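Local coordinates for entry-fusion complex associated protein OPG083 (Vaccinia virus, PDB 6CJ6) that acts as a component of the viral entry-fusion complex, which mediates membrane lipid mixing and pore formation so that the virion core enters the host cytoplasm, at residues N12-S17 / T64-S69; Q20-H25 / K54-S59; E72-S75 / D81-A84; L122-C127 / M135-V140. All blocks are in the same frame, centred on the assembly; numbering follows the deposited sequence.

In the fold
Contacts 1 to 3 each use helix 10-24, helix 59-74 or both. Contacts 1 and 2 share helix 10-24, with centres 12 Å apart, and Lys21 CD of contact 2 packs 3.2 Å from Ser69 OG of contact 1. Contact 3, its centre 12 Å from that of contact 1, lies further along helix 59-74. One 1,3-propanediol molecule touches contacts 1, 2 and 3 in the groove between these helices. Contact 4 joins the two small sheets, its centre 15 Å from that of contact 1, and is tied to helix 10-24 where Asn12 ND2 bonds Leu136 O at 3.2 Å. Contacts 3 and 4 do not meet: their nearest atoms are about 11 Å apart.

Contact 1. Residues N12-S17 / T64-S69; sequences NLFIDS and TLMVES. With PDO (1,3-propandiol), chain X.
Phe14 packs its ring against Met66 and Ser69. CE1 lies 3.2 Å from Met66 O, which sits at the ring edge and in its plane, an approach that suits a weakly polarised ring C-H. The ring is carried there because CG stands anti to the backbone N (chi1 164°). CZ meets Met66 CG at 4.0 Å, the two side chains crossing at a slant, while Ser69 CB comes 3.6 Å from CE1 at an oblique angle. Leu151, Ile154 and Leu158 of helix 145-158 also pack on the ring, placing it inside the helical bundle of the L1/F9 fold.

One turn on from Phe14, two hydroxyls meet: Ser17 OG and Ser69 OG are 3.0 Å apart. Ser69 OG donates to Leu65 O in its own helix (2.9 Å), and this oxygen also accepts Ser69 N from the opposite face of its plane. Ser17 OG is hydrogen-bonded to Glu72 OE1. Propanediol O3 lies 3.2 Å from both Ser17 O and Ser17 OG, but the diol C2 is only 3.0 Å from Ser17 OG, so its pose in detail is doubtful.

The axes of the two helical segments approach to 9.3 Å and cross at 137°. The chemistry divides between an aromatic ring packed among apolar side chains, one edge on a backbone carbonyl, and buried serines, whose hydroxyls find partners in a helix carbonyl and an acidic side chain.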
loop_
_atom_site.group_PDB
_atom_site.type_symbol
_atom_site.label_atom_id
_atom_site.label_comp_id
_atom_site.label_asym_id
_atom_site.label_seq_id
_atom_site.Cartn_x
_atom_site.Cartn_y
_atom_site.Cartn_z
ATOM N N ASN A 12 1.442 -8.715 0.752
ATOM C CA ASN A 12 0.628 -9.533 -0.140
ATOM C C ASN A 12 -0.780 -9.708 0.413
ATOM O O ASN A 12 -1.770 -9.542 -0.308
ATOM C CB ASN A 12 1.291 -10.892 -0.353
ATOM C CG ASN A 12 2.603 -10.788 -1.098
ATOM O OD1 ASN A 12 3.677 -10.785 -0.492
ATOM N ND2 ASN A 12 2.525 -10.699 -2.421
ATOM N N LEU A 13 -0.890 -10.044 1.700
ATOM C CA LEU A 13 -2.209 -10.187 2.308
ATOM C C LEU A 13 -2.956 -8.860 2.319
ATOM O O LEU A 13 -4.169 -8.820 2.077
ATOM C CB LEU A 13 -2.077 -10.748 3.724
ATOM C CG LEU A 13 -1.318 -12.070 3.840
ATOM C CD1 LEU A 13 -1.374 -12.603 5.262
ATOM C CD2 LEU A 13 -1.867 -13.092 2.854
ATOM N N PHE A 14 -2.249 -7.759 2.590
ATOM C CA PHE A 14 -2.897 -6.453 2.633
ATOM C C PHE A 14 -3.434 -6.060 1.265
ATOM O O PHE A 14 -4.603 -5.676 1.128
ATOM C CB PHE A 14 -1.920 -5.395 3.152
ATOM C CG PHE A 14 -2.351 -3.977 2.876
ATOM C CD1 PHE A 14 -3.242 -3.332 3.717
ATOM C CD2 PHE A 14 -1.864 -3.292 1.773
ATOM C CE1 PHE A 14 -3.642 -2.030 3.463
ATOM C CE2 PHE A 14 -2.260 -1.994 1.512
ATOM C CZ PHE A 14 -3.152 -1.361 2.360
ATOM N N ILE A 15 -2.592 -6.141 0.233
ATOM C CA ILE A 15 -3.002 -5.642 -1.073
ATOM C C ILE A 15 -4.123 -6.496 -1.654
ATOM O O ILE A 15 -5.040 -5.979 -2.300
ATOM C CB ILE A 15 -1.799 -5.486 -2.023
ATOM C CG1 ILE A 15 -2.195 -4.645 -3.239
ATOM C CG2 ILE A 15 -1.254 -6.840 -2.456
ATOM C CD1 ILE A 15 -2.683 -3.255 -2.879
ATOM N N ASP A 16 -4.083 -7.810 -1.419
ATOM C CA ASP A 16 -5.164 -8.671 -1.888
ATOM C C ASP A 16 -6.487 -8.277 -1.248
ATOM O O ASP A 16 -7.525 -8.248 -1.918
ATOM C CB ASP A 16 -4.833 -10.134 -1.595
ATOM C CG ASP A 16 -3.705 -10.658 -2.460
ATOM O OD1 ASP A 16 -3.320 -9.954 -3.416
ATOM O OD2 ASP A 16 -3.202 -11.768 -2.184
ATOM N N SER A 17 -6.463 -7.962 0.050
ATOM C CA SER A 17 -7.649 -7.435 0.718
ATOM C C SER A 17 -8.041 -6.080 0.149
ATOM O O SER A 17 -9.223 -5.821 -0.111
ATOM C CB SER A 17 -7.379 -7.312 2.217
ATOM O OG SER A 17 -8.374 -6.524 2.849
ATOM N N THR A 64 -9.811 4.904 3.786
ATOM C CA THR A 64 -10.736 4.135 4.616
ATOM C C THR A 64 -10.586 2.637 4.369
ATOM O O THR A 64 -10.367 1.865 5.310
ATOM C CB THR A 64 -12.175 4.599 4.385
ATOM O OG1 THR A 64 -12.313 5.956 4.822
ATOM C CG2 THR A 64 -13.141 3.733 5.169
ATOM N N LEU A 65 -10.697 2.206 3.109
ATOM C CA LEU A 65 -10.462 0.802 2.785
ATOM C C LEU A 65 -9.000 0.425 2.989
ATOM O O LEU A 65 -8.693 -0.729 3.313
ATOM C CB LEU A 65 -10.876 0.522 1.341
ATOM C CG LEU A 65 -12.322 0.834 0.953
ATOM C CD1 LEU A 65 -12.505 0.713 -0.552
ATOM C CD2 LEU A 65 -13.281 -0.087 1.682
ATOM N N MET A 66 -8.093 1.383 2.789
ATOM C CA MET A 66 -6.682 1.170 3.088
ATOM C C MET A 66 -6.483 0.838 4.560
ATOM O O MET A 66 -5.667 -0.021 4.907
ATOM C CB MET A 66 -5.920 2.441 2.722
ATOM C CG MET A 66 -4.423 2.371 2.755
ATOM S SD MET A 66 -3.773 3.476 1.484
ATOM C CE MET A 66 -3.516 2.284 0.188
ATOM N N VAL A 67 -7.229 1.504 5.443
ATOM C CA VAL A 67 -7.076 1.257 6.873
ATOM C C VAL A 67 -7.802 -0.016 7.295
ATOM O O VAL A 67 -7.300 -0.779 8.130
ATOM C CB VAL A 67 -7.507 2.493 7.685
ATOM C CG1 VAL A 67 -7.721 2.132 9.145
ATOM C CG2 VAL A 67 -6.455 3.579 7.567
ATOM N N GLU A 68 -8.988 -0.272 6.729
ATOM C CA GLU A 68 -9.686 -1.525 7.003
ATOM C C GLU A 68 -8.781 -2.716 6.723
ATOM O O GLU A 68 -8.658 -3.628 7.549
ATOM C CB GLU A 68 -10.952 -1.637 6.151
ATOM C CG GLU A 68 -12.021 -0.589 6.403
ATOM C CD GLU A 68 -13.310 -0.892 5.652
ATOM O OE1 GLU A 68 -13.781 -2.049 5.715
ATOM O OE2 GLU A 68 -13.850 0.019 4.990
ATOM N N SER A 69 -8.129 -2.713 5.556
ATOM C CA SER A 69 -7.264 -3.826 5.186
ATOM C C SER A 69 -6.074 -3.939 6.132
ATOM O O SER A 69 -5.676 -5.047 6.509
ATOM C CB SER A 69 -6.792 -3.662 3.738
ATOM O OG SER A 69 -7.887 -3.526 2.846
HETATM C C1 PDO X . -9.621 -10.385 2.423
HETATM O O1 PDO X . -8.373 -10.296 1.725
HETATM C C2 PDO X . -10.126 -8.983 2.741
HETATM C C3 PDO X . -11.014 -8.455 1.621
HETATM O O3 PDO X . -11.338 -7.084 1.875
#

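Contact 2. Residues Q20-H25 / K54-S59; sequences QKLAQH and KCMSNS. With PDO (1,3-propandiol), chain X.
The imidazole of His25, a residue that reaches Met56 through its backbone, has Lys21 O in plane at its edge, and Leu65 CD1 packs near its ND1. His25 is the first residue after helix 10-24 to leave helical conformation. In the L1/F9 fold, a helical bundle packed against small sheets, this helix end is met by the loop that leads from strand 47-53 into helix 59-74.

Leu22 carries the contact on the helical side. Its CG stands anti to the carbonyl carbon (chi1 -69°), and CD2 comes 3.6 Å from both Met56 SD and Met56 CE, the two side chains lying roughly perpendicular. The thioether bends at its last torsion (chi3 53°), which turns the methyl back toward the helix: CE is 3.9 Å from Leu22 O and 4.3 Å from His25 O. Leu22 CB also lies 4.1 Å from Lys54 CD, a loose aliphatic contact. Val140 of strand 133-141 touches both Leu22 and Lys54, so the leucine sits between the loop and a strand. Lys54 NZ is itself hydrogen-bonded to a second propanediol molecule.

The loop is fixed by more than packing. Cys55 points away from the helix and forms a disulfide with Cys33, and Asn58 N-caps helix 59-74 through a weak bond from Leu61 N to its OD1. On another side of helix 10-24, Lys21 NZ donates a 2.6 Å hydrogen bond to O3 of the propanediol shared with Ser17.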
loop_
_atom_site.group_PDB
_atom_site.type_symbol
_atom_site.label_atom_id
_atom_site.label_comp_id
_atom_site.label_asym_id
_atom_site.label_seq_id
_atom_site.Cartn_x
_atom_site.Cartn_y
_atom_site.Cartn_z
ATOM N N GLN A 20 -9.700 -6.163 -3.454
ATOM C CA GLN A 20 -11.105 -6.565 -3.435
ATOM C C GLN A 20 -12.011 -5.374 -3.153
ATOM O O GLN A 20 -13.026 -5.171 -3.830
ATOM C CB GLN A 20 -11.329 -7.643 -2.374
ATOM C CG GLN A 20 -10.976 -9.055 -2.792
ATOM C CD GLN A 20 -11.470 -10.081 -1.786
ATOM O OE1 GLN A 20 -12.303 -9.775 -0.936
ATOM N NE2 GLN A 20 -10.952 -11.300 -1.874
ATOM N N LYS A 21 -11.657 -4.575 -2.146
ATOM C CA LYS A 21 -12.486 -3.436 -1.772
ATOM C C LYS A 21 -12.490 -2.372 -2.863
ATOM O O LYS A 21 -13.518 -1.731 -3.109
ATOM C CB LYS A 21 -11.988 -2.860 -0.448
ATOM C CG LYS A 21 -12.004 -3.852 0.708
ATOM C CD LYS A 21 -10.884 -3.553 1.692
ATOM C CE LYS A 21 -11.330 -3.716 3.138
ATOM N NZ LYS A 21 -11.681 -5.119 3.484
ATOM N N LEU A 22 -11.351 -2.173 -3.533
ATOM C CA LEU A 22 -11.284 -1.177 -4.601
ATOM C C LEU A 22 -12.219 -1.533 -5.750
ATOM O O LEU A 22 -12.852 -0.650 -6.340
ATOM C CB LEU A 22 -9.849 -1.041 -5.108
ATOM C CG LEU A 22 -8.818 -0.401 -4.179
ATOM C CD1 LEU A 22 -7.463 -0.321 -4.863
ATOM C CD2 LEU A 22 -9.277 0.974 -3.730
ATOM N N ALA A 23 -12.309 -2.823 -6.089
ATOM C CA ALA A 23 -13.165 -3.240 -7.195
ATOM C C ALA A 23 -14.640 -3.021 -6.884
ATOM O O ALA A 23 -15.414 -2.661 -7.780
ATOM C CB ALA A 23 -12.909 -4.707 -7.536
ATOM N N GLN A 24 -15.048 -3.232 -5.631
ATOM C CA GLN A 24 -16.445 -3.016 -5.264
ATOM C C GLN A 24 -16.798 -1.533 -5.252
ATOM O O GLN A 24 -17.850 -1.138 -5.766
ATOM C CB GLN A 24 -16.734 -3.640 -3.899
ATOM C CG GLN A 24 -16.312 -5.084 -3.794
ATOM C CD GLN A 24 -16.529 -5.651 -2.409
ATOM O OE1 GLN A 24 -17.192 -5.042 -1.568
ATOM N NE2 GLN A 24 -15.965 -6.826 -2.161
ATOM N N HIS A 25 -15.932 -0.697 -4.670
ATOM C CA HIS A 25 -16.203 0.729 -4.510
ATOM C C HIS A 25 -15.961 1.548 -5.773
ATOM O O HIS A 25 -15.745 2.762 -5.677
ATOM C CB HIS A 25 -15.452 1.304 -3.305
ATOM C CG HIS A 25 -16.189 1.132 -2.013
ATOM N ND1 HIS A 25 -15.925 0.104 -1.133
ATOM C CD2 HIS A 25 -17.199 1.848 -1.463
ATOM C CE1 HIS A 25 -16.732 0.201 -0.091
ATOM N NE2 HIS A 25 -17.515 1.249 -0.268
ATOM N N LYS A 54 -6.275 2.149 -10.770
ATOM C CA LYS A 54 -7.624 1.867 -10.301
ATOM C C LYS A 54 -8.099 3.067 -9.499
ATOM O O LYS A 54 -8.446 2.942 -8.320
ATOM C CB LYS A 54 -7.632 0.606 -9.435
ATOM C CG LYS A 54 -8.774 -0.354 -9.726
ATOM C CD LYS A 54 -8.626 -1.663 -8.955
ATOM C CE LYS A 54 -7.673 -2.640 -9.642
ATOM N NZ LYS A 54 -6.234 -2.261 -9.532
ATOM N N CYS A 55 -8.106 4.235 -10.131
ATOM C CA CYS A 55 -8.329 5.475 -9.410
ATOM C C CYS A 55 -9.804 5.673 -9.091
ATOM O O CYS A 55 -10.693 5.077 -9.704
ATOM C CB CYS A 55 -7.803 6.663 -10.207
ATOM S SG CYS A 55 -6.285 6.302 -11.092
ATOM N N MET A 56 -10.054 6.538 -8.112
ATOM C CA MET A 56 -11.397 6.780 -7.620
ATOM C C MET A 56 -11.564 8.259 -7.301
ATOM O O MET A 56 -10.653 9.071 -7.497
ATOM C CB MET A 56 -11.720 5.878 -6.426
ATOM C CG MET A 56 -10.514 5.498 -5.597
ATOM S SD MET A 56 -10.877 4.029 -4.630
ATOM C CE MET A 56 -11.437 2.925 -5.926
ATOM N N SER A 57 -12.747 8.598 -6.789
ATOM C CA SER A 57 -13.146 9.996 -6.682
ATOM C C SER A 57 -12.322 10.745 -5.643
ATOM O O SER A 57 -11.894 11.880 -5.888
ATOM C CB SER A 57 -14.639 10.088 -6.372
ATOM O OG SER A 57 -15.039 9.060 -5.481
ATOM N N ASN A 58 -12.081 10.139 -4.482
ATOM C CA ASN A 58 -11.484 10.873 -3.378
ATOM C C ASN A 58 -10.540 9.992 -2.572
ATOM O O ASN A 58 -10.677 8.768 -2.532
ATOM C CB ASN A 58 -12.556 11.480 -2.469
ATOM C CG ASN A 58 -13.658 10.500 -2.134
ATOM O OD1 ASN A 58 -13.424 9.298 -2.027
ATOM N ND2 ASN A 58 -14.874 11.010 -1.977
ATOM N N SER A 59 -9.584 10.647 -1.911
ATOM C CA SER A 59 -8.574 9.927 -1.148
ATOM C C SER A 59 -9.121 9.403 0.173
ATOM O O SER A 59 -8.612 8.405 0.699
ATOM C CB SER A 59 -7.365 10.829 -0.911
ATOM O OG SER A 59 -7.762 12.063 -0.337
HETATM C C1 PDO X . -9.621 -10.385 2.423
HETATM O O1 PDO X . -8.373 -10.296 1.725
HETATM C C2 PDO X . -10.126 -8.983 2.741
HETATM C C3 PDO X . -11.014 -8.455 1.621
HETATM O O3 PDO X . -11.338 -7.084 1.875
#

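Contact 3. Residues E72-S75 / D81-A84; sequences EVIS and DRRA. Unlike the reference sequence in segment 81-84: Ala84 (reference Arg). With PDO (1,3-propandiol), chain X.
Arg82 supplies most of the side-chain contact, and what it meets is mostly the backbone of Ile74 and Ser75. The apolar part lies along its aliphatic stem: CD is 3.4 Å from Ile74 O, and CG faces Ile74 CG2 more loosely, at 4.3 Å. CG also comes to 3.0 Å from Ile74 O, an unusually short and possibly strained approach.

The polar part is probably electrostatic rather than a directed bond. A bend in the arginine chain (chi3 -102°) turns the guanidinium so that Ser75 O rests over one face, 3.1 Å above the plane and displaced toward the rim. NH1 is its nearest nitrogen, 3.2 Å away, but the oxygen stands above the group and the angle is too poor for a hydrogen bond. The other nitrogens have partners outside the segments: NE makes a weak hydrogen bond to Pro78 O and NH2 a long, weak ion pair with Glu79. Ser75 OG bonds back to Ile71 O.

The contact thus closes the short connection between helices 59-74 and 79-89. Carbonyls near the C-terminal end of the first helix probably carry enough negative charge to favour the arginine's cation beside them, even without a directed bond.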
loop_
_atom_site.group_PDB
_atom_site.type_symbol
_atom_site.label_atom_id
_atom_site.label_comp_id
_atom_site.label_asym_id
_atom_site.label_seq_id
_atom_site.Cartn_x
_atom_site.Cartn_y
_atom_site.Cartn_z
ATOM N N GLU A 72 -7.300 -5.419 9.339
ATOM C CA GLU A 72 -7.660 -6.808 9.075
ATOM C C GLU A 72 -6.428 -7.696 8.966
ATOM O O GLU A 72 -6.414 -8.819 9.482
ATOM C CB GLU A 72 -8.478 -6.889 7.790
ATOM C CG GLU A 72 -8.726 -8.303 7.331
ATOM C CD GLU A 72 -9.014 -8.390 5.852
ATOM O OE1 GLU A 72 -9.440 -7.370 5.268
ATOM O OE2 GLU A 72 -8.800 -9.477 5.274
ATOM N N VAL A 73 -5.380 -7.209 8.300
ATOM C CA VAL A 73 -4.205 -8.037 8.055
ATOM C C VAL A 73 -3.278 -8.056 9.264
ATOM O O VAL A 73 -2.691 -9.093 9.592
ATOM C CB VAL A 73 -3.493 -7.582 6.768
ATOM C CG1 VAL A 73 -2.027 -7.992 6.784
ATOM C CG2 VAL A 73 -4.200 -8.161 5.554
ATOM N N ILE A 74 -3.133 -6.919 9.950
ATOM C CA ILE A 74 -2.182 -6.834 11.053
ATOM C C ILE A 74 -2.600 -7.690 12.243
ATOM O O ILE A 74 -1.749 -8.063 13.058
ATOM C CB ILE A 74 -1.920 -5.368 11.449
ATOM C CG1 ILE A 74 -0.472 -5.192 11.906
ATOM C CG2 ILE A 74 -2.895 -4.915 12.530
ATOM C CD1 ILE A 74 0.532 -5.374 10.795
ATOM N N SER A 75 -3.887 -8.031 12.358
ATOM C CA SER A 75 -4.356 -8.809 13.500
ATOM C C SER A 75 -3.722 -10.191 13.572
ATOM O O SER A 75 -3.746 -10.817 14.637
ATOM C CB SER A 75 -5.882 -8.924 13.474
ATOM O OG SER A 75 -6.486 -7.651 13.622
ATOM N N ASP A 81 3.631 -6.818 18.461
ATOM C CA ASP A 81 4.023 -6.587 17.074
ATOM C C ASP A 81 3.007 -5.711 16.351
ATOM O O ASP A 81 3.382 -4.877 15.521
ATOM C CB ASP A 81 4.200 -7.922 16.351
ATOM C CG ASP A 81 5.352 -8.734 16.907
ATOM O OD1 ASP A 81 6.482 -8.205 16.953
ATOM O OD2 ASP A 81 5.127 -9.895 17.311
ATOM N N ARG A 82 1.718 -5.881 16.661
ATOM C CA ARG A 82 0.678 -5.098 16.001
ATOM C C ARG A 82 0.801 -3.618 16.337
ATOM O O ARG A 82 0.868 -2.771 15.439
ATOM C CB ARG A 82 -0.701 -5.621 16.403
ATOM C CG ARG A 82 -1.048 -6.962 15.805
ATOM C CD ARG A 82 -2.396 -7.470 16.293
ATOM N NE ARG A 82 -2.244 -8.490 17.326
ATOM C CZ ARG A 82 -3.232 -9.259 17.771
ATOM N NH1 ARG A 82 -4.453 -9.130 17.271
ATOM N NH2 ARG A 82 -2.996 -10.163 18.713
ATOM N N ARG A 83 0.821 -3.287 17.629
ATOM C CA ARG A 83 0.852 -1.885 18.031
ATOM C C ARG A 83 2.137 -1.197 17.594
ATOM O O ARG A 83 2.122 0.002 17.291
ATOM C CB ARG A 83 0.660 -1.763 19.543
ATOM C CG ARG A 83 -0.634 -2.189 19.928
ATOM N N ALA A 84 3.249 -1.932 17.548
ATOM C CA ALA A 84 4.522 -1.324 17.177
ATOM C C ALA A 84 4.498 -0.836 15.735
ATOM O O ALA A 84 4.829 0.321 15.452
ATOM C CB ALA A 84 5.660 -2.320 17.392
HETATM C C1 PDO X . -9.621 -10.385 2.423
HETATM O O1 PDO X . -8.373 -10.296 1.725
HETATM C C2 PDO X . -10.126 -8.983 2.741
HETATM C C3 PDO X . -11.014 -8.455 1.621
HETATM O O3 PDO X . -11.338 -7.084 1.875
#

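Contact 4. Residues L122-C127 / M135-V140; sequences LDIGEC and MLLQIV. With MOH (methanol), chain B.
Strands 122-127 and 135-140 run nearly antiparallel, at 162°, but their axes are 9.0 Å apart, too far for backbone pairing, and they meet through side chains. Leu122 CD2 touches Ile139 CG2 at 3.6 Å as the two side chains pass one another head to tail. Ile124 serves two partners: CD1 packs 3.6 Å from Leu137 CD2, and CG2 lies 4.1 Å from Ile139 CD1, the two isoleucine side chains crossing almost perpendicularly. Its CG1 lies between the backbone N and the carbonyl carbon (chi1 66°), which sends CD1 to the leucine and leaves CG2 for the isoleucine.

The strands belong to two separate small sheets, so this is face-to-face packing of two sheets. Leu49 of strand 47-53 and Val155 of helix 145-158 add to the apolar layer around Ile124. The sheets are also joined covalently by the Cys127-Cys47 disulfide, and Cys127 SG lies 4.1 Å from Met135 SD and 4.0 Å from Leu137 CD2. Within strand 122-127, Gly125 N bonds Asp123 OD1 at 2.9 Å in an Asx turn, approaching from above the carboxylate plane, while OD2 forms a salt bridge with Lys156 of helix 145-158.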
loop_
_atom_site.group_PDB
_atom_site.type_symbol
_atom_site.label_atom_id
_atom_site.label_comp_id
_atom_site.label_asym_id
_atom_site.label_seq_id
_atom_site.Cartn_x
_atom_site.Cartn_y
_atom_site.Cartn_z
ATOM N N LEU A 122 7.235 6.645 -6.708
ATOM C CA LEU A 122 6.864 5.774 -5.601
ATOM C C LEU A 122 8.072 4.963 -5.157
ATOM O O LEU A 122 8.727 4.316 -5.982
ATOM C CB LEU A 122 5.715 4.842 -5.998
ATOM C CG LEU A 122 4.715 4.579 -4.870
ATOM C CD1 LEU A 122 4.217 5.899 -4.308
ATOM C CD2 LEU A 122 3.550 3.740 -5.358
ATOM N N ASP A 123 8.359 4.996 -3.856
ATOM C CA ASP A 123 9.500 4.302 -3.267
ATOM C C ASP A 123 8.985 3.033 -2.594
ATOM O O ASP A 123 8.208 3.104 -1.636
ATOM C CB ASP A 123 10.193 5.217 -2.256
ATOM C CG ASP A 123 11.446 4.602 -1.653
ATOM O OD1 ASP A 123 11.794 3.454 -2.001
ATOM O OD2 ASP A 123 12.090 5.275 -0.821
ATOM N N ILE A 124 9.417 1.874 -3.091
ATOM C CA ILE A 124 8.941 0.604 -2.559
ATOM C C ILE A 124 9.924 0.053 -1.534
ATOM O O ILE A 124 9.752 -1.064 -1.037
ATOM C CB ILE A 124 8.658 -0.423 -3.670
ATOM C CG1 ILE A 124 9.953 -0.817 -4.384
ATOM C CG2 ILE A 124 7.630 0.113 -4.663
ATOM C CD1 ILE A 124 9.773 -1.965 -5.332
ATOM N N GLY A 125 10.956 0.826 -1.211
ATOM C CA GLY A 125 11.936 0.376 -0.241
ATOM C C GLY A 125 12.801 -0.765 -0.739
ATOM O O GLY A 125 13.592 -0.587 -1.667
ATOM N N GLU A 126 12.664 -1.941 -0.132
ATOM C CA GLU A 126 13.512 -3.090 -0.433
ATOM C C GLU A 126 12.651 -4.205 -1.005
ATOM O O GLU A 126 11.786 -4.747 -0.306
ATOM C CB GLU A 126 14.216 -3.589 0.829
ATOM C CG GLU A 126 14.853 -2.500 1.673
ATOM C CD GLU A 126 14.814 -2.825 3.157
ATOM O OE1 GLU A 126 14.344 -3.927 3.517
ATOM O OE2 GLU A 126 15.245 -1.975 3.965
ATOM N N CYS A 127 12.900 -4.563 -2.262
ATOM C CA CYS A 127 12.189 -5.644 -2.940
ATOM C C CYS A 127 13.215 -6.721 -3.284
ATOM O O CYS A 127 13.774 -6.731 -4.385
ATOM C CB CYS A 127 11.486 -5.119 -4.194
ATOM S SG CYS A 127 10.343 -6.294 -4.947
ATOM N N MET A 135 9.695 -11.739 -5.033
ATOM C CA MET A 135 8.794 -10.973 -4.178
ATOM C C MET A 135 7.788 -10.254 -5.068
ATOM O O MET A 135 8.137 -9.293 -5.760
ATOM C CB MET A 135 9.554 -9.978 -3.304
ATOM C CG MET A 135 8.630 -9.087 -2.486
ATOM S SD MET A 135 9.486 -7.994 -1.335
ATOM C CE MET A 135 10.175 -9.181 -0.185
ATOM N N LEU A 136 6.546 -10.726 -5.053
ATOM C CA LEU A 136 5.479 -10.036 -5.763
ATOM C C LEU A 136 5.062 -8.801 -4.976
ATOM O O LEU A 136 4.789 -8.879 -3.774
ATOM C CB LEU A 136 4.281 -10.967 -5.945
ATOM C CG LEU A 136 3.061 -10.320 -6.601
ATOM C CD1 LEU A 136 3.338 -10.034 -8.071
ATOM C CD2 LEU A 136 1.825 -11.189 -6.433
ATOM N N LEU A 137 5.013 -7.657 -5.659
ATOM C CA LEU A 137 4.716 -6.371 -5.023
ATOM C C LEU A 137 3.712 -5.635 -5.909
ATOM O O LEU A 137 4.094 -4.885 -6.810
ATOM C CB LEU A 137 5.995 -5.571 -4.828
ATOM C CG LEU A 137 6.066 -4.693 -3.583
ATOM C CD1 LEU A 137 5.761 -5.528 -2.359
ATOM C CD2 LEU A 137 7.439 -4.059 -3.467
ATOM N N GLN A 138 2.426 -5.856 -5.649
ATOM C CA GLN A 138 1.365 -5.210 -6.412
ATOM C C GLN A 138 1.199 -3.770 -5.943
ATOM O O GLN A 138 0.847 -3.525 -4.784
ATOM C CB GLN A 138 0.061 -5.981 -6.234
ATOM C CG GLN A 138 0.070 -7.342 -6.893
ATOM C CD GLN A 138 -0.826 -8.329 -6.186
ATOM O OE1 GLN A 138 -0.435 -8.933 -5.185
ATOM N NE2 GLN A 138 -2.039 -8.501 -6.700
ATOM N N ILE A 139 1.450 -2.821 -6.840
ATOM C CA ILE A 139 1.328 -1.396 -6.555
ATOM C C ILE A 139 0.165 -0.858 -7.377
ATOM O O ILE A 139 0.172 -0.953 -8.611
ATOM C CB ILE A 139 2.634 -0.641 -6.860
ATOM C CG1 ILE A 139 3.600 -0.728 -5.676
ATOM C CG2 ILE A 139 2.358 0.817 -7.175
ATOM C CD1 ILE A 139 4.276 -2.063 -5.511
ATOM N N VAL A 140 -0.836 -0.302 -6.700
ATOM C CA VAL A 140 -2.042 0.195 -7.352
ATOM C C VAL A 140 -2.092 1.711 -7.223
ATOM O O VAL A 140 -1.965 2.255 -6.119
ATOM C CB VAL A 140 -3.315 -0.474 -6.799
ATOM C CG1 VAL A 140 -3.362 -0.389 -5.283
ATOM C CG2 VAL A 140 -4.556 0.156 -7.413
HETATM C C MOH B . -4.113 3.767 -2.875
HETATM O O MOH B . -2.951 4.167 -3.574
#